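Local coordinates for Lin0861 protein (Listeria innocua, PDB 3O60) that is of unknown function but is probably a DNA-binding transcriptional regulator of the TetR type, at residues A[98-102]-A[169-173]. Residues are numbered along the deposited sequence; the frame is centred on the assembly and turned at random.
Sequences LRTIQ and NDQLV. With SO4 (sulfate ion), chain C.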
loop_
_atom_site.group_PDB
_atom_site.type_symbol
_atom_site.label_atom_id
_atom_site.label_comp_id
_atom_site.label_asym_id
_atom_site.label_seq_id
_atom_site.Cartn_x
_atom_site.Cartn_y
_atom_site.Cartn_z
ATOM N N LEU A 98 6.487 6.339 8.891
ATOM C CA LEU A 98 6.817 5.265 9.772
ATOM C C LEU A 98 6.298 3.979 9.257
ATOM O O LEU A 98 7.024 3.029 9.130
ATOM C CB LEU A 98 6.179 5.490 11.100
ATOM C CG LEU A 98 6.755 6.580 11.973
ATOM C CD1 LEU A 98 6.460 6.258 13.392
ATOM C CD2 LEU A 98 8.212 6.726 11.761
ATOM N N ARG A 99 5.008 3.945 8.996
ATOM C CA ARG A 99 4.333 2.766 8.477
ATOM C C ARG A 99 5.053 2.137 7.338
ATOM O O ARG A 99 4.969 0.966 7.112
ATOM C CB ARG A 99 2.973 3.160 7.951
ATOM C CG ARG A 99 1.904 3.219 8.975
ATOM C CD ARG A 99 0.603 3.446 8.329
ATOM N NE ARG A 99 0.013 4.690 8.742
ATOM C CZ ARG A 99 -0.425 5.594 7.900
ATOM N NH1 ARG A 99 -0.336 5.381 6.619
ATOM N NH2 ARG A 99 -0.936 6.711 8.332
ATOM N N THR A 100 5.747 2.952 6.594
ATOM C CA THR A 100 6.407 2.507 5.420
ATOM C C THR A 100 7.702 1.871 5.790
ATOM O O THR A 100 8.126 0.966 5.169
ATOM C CB THR A 100 6.654 3.682 4.537
ATOM O OG1 THR A 100 5.398 4.245 4.195
ATOM C CG2 THR A 100 7.312 3.258 3.295
ATOM N N ILE A 101 8.350 2.337 6.821
ATOM C CA ILE A 101 9.579 1.703 7.188
ATOM C C ILE A 101 9.247 0.334 7.720
ATOM O O ILE A 101 9.955 -0.616 7.538
ATOM C CB ILE A 101 10.327 2.524 8.215
ATOM C CG1 ILE A 101 10.672 3.864 7.624
ATOM C CG2 ILE A 101 11.593 1.871 8.554
ATOM C CD1 ILE A 101 11.213 4.790 8.571
ATOM N N GLN A 102 8.131 0.245 8.388
ATOM C CA GLN A 102 7.666 -1.008 8.975
ATOM C C GLN A 102 7.192 -2.028 7.936
ATOM O O GLN A 102 7.425 -3.225 8.069
ATOM C CB GLN A 102 6.585 -0.740 10.020
ATOM C CG GLN A 102 6.786 -1.509 11.316
ATOM C CD GLN A 102 7.722 -0.818 12.281
ATOM O OE1 GLN A 102 7.483 0.306 12.690
ATOM N NE2 GLN A 102 8.787 -1.499 12.661
ATOM N N ASN A 169 4.100 2.375 16.444
ATOM C CA ASN A 169 4.233 3.687 15.843
ATOM C C ASN A 169 4.074 4.787 16.875
ATOM O O ASN A 169 4.773 5.789 16.840
ATOM C CB ASN A 169 3.219 3.863 14.719
ATOM C CG ASN A 169 3.748 3.401 13.386
ATOM O OD1 ASN A 169 3.457 3.991 12.353
ATOM N ND2 ASN A 169 4.535 2.340 13.402
ATOM N N ASP A 170 3.151 4.587 17.801
ATOM C CA ASP A 170 2.878 5.578 18.824
ATOM C C ASP A 170 4.115 5.785 19.673
ATOM O O ASP A 170 4.417 6.898 20.082
ATOM C CB ASP A 170 1.695 5.146 19.685
ATOM C CG ASP A 170 0.369 5.437 19.029
ATOM O OD1 ASP A 170 0.372 5.891 17.872
ATOM O OD2 ASP A 170 -0.676 5.213 19.666
ATOM N N GLN A 171 4.837 4.702 19.922
ATOM C CA GLN A 171 6.093 4.773 20.644
ATOM C C GLN A 171 7.119 5.591 19.869
ATOM O O GLN A 171 7.833 6.407 20.439
ATOM C CB GLN A 171 6.633 3.368 20.887
ATOM C CG GLN A 171 5.751 2.522 21.771
ATOM C CD GLN A 171 6.397 1.217 22.159
ATOM O OE1 GLN A 171 7.143 0.629 21.386
ATOM N NE2 GLN A 171 6.110 0.752 23.362
ATOM N N LEU A 172 7.196 5.345 18.570
ATOM C CA LEU A 172 8.168 6.015 17.723
ATOM C C LEU A 172 7.933 7.511 17.688
ATOM O O LEU A 172 8.874 8.289 17.690
ATOM C CB LEU A 172 8.139 5.436 16.314
ATOM C CG LEU A 172 8.505 3.957 16.234
ATOM C CD1 LEU A 172 8.250 3.415 14.849
ATOM C CD2 LEU A 172 9.945 3.754 16.628
ATOM N N VAL A 173 6.673 7.911 17.616
ATOM C CA VAL A 173 6.344 9.320 17.583
ATOM C C VAL A 173 6.791 9.978 18.871
ATOM O O VAL A 173 7.299 11.091 18.860
ATOM C CB VAL A 173 4.838 9.550 17.413
ATOM C CG1 VAL A 173 4.553 11.026 17.226
ATOM C CG2 VAL A 173 4.308 8.753 16.244
HETATM S S SO4 C . -0.384 4.235 12.902
HETATM O O1 SO4 C . 0.700 4.719 12.050
HETATM O O2 SO4 C . -1.527 5.112 12.635
HETATM O O3 SO4 C . -0.651 2.817 12.625
HETATM O O4 SO4 C . -0.031 4.343 14.319
#
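Leu98 and Leu172 form the apolar centre of a steep helix-helix packing in the all-helical C-terminal domain, where helix 90-103 meets the first turn of helix 169-182. The segment axes run closer to antiparallel than parallel, at 125°, and approach to 11.2 Å at their closest, a gap that side chains fill. Leu98 suits this task: with CG anti to its carbonyl carbon (chi1 -72°), the side chain reaches over the gap. Its CD1 lies 3.5 Å from Leu172 CB and 3.7 Å from Leu172 CD1, the two leucines passing alongside each other, heading opposite ways, while Val173 CG2 borders the same methyl more loosely, 4.4 Å from Leu98 CD1. Leu98 also rests on Leu156, which joins the contact to helix 144-162. Nearer its root, Leu98 CB packs against the amide of Asn169, 3.4 Å from OD1. Asparagine suits this place because its short amide fits between the Leu98 root and the sulfate side, with ND2 turned to Gln102.

One residue on, Arg99 leads out to the exposed margin, as a long, flexible and charged chain can. Its NE points in the guanidinium plane at a sulfate ion, probably from the crystallisation liquor, and gives a weak hydrogen bond to O1 (3.4 Å). The anion also lies beside Asn169 CB.

A turn later, Gln102 returns to the interface, with a kink at its second torsion. Its polar end suits this partly exposed border: OE1 comes 3.9 Å from Leu172 CD1 and 3.7 Å from Asn169 ND2, the two amide planes inclined by 57°.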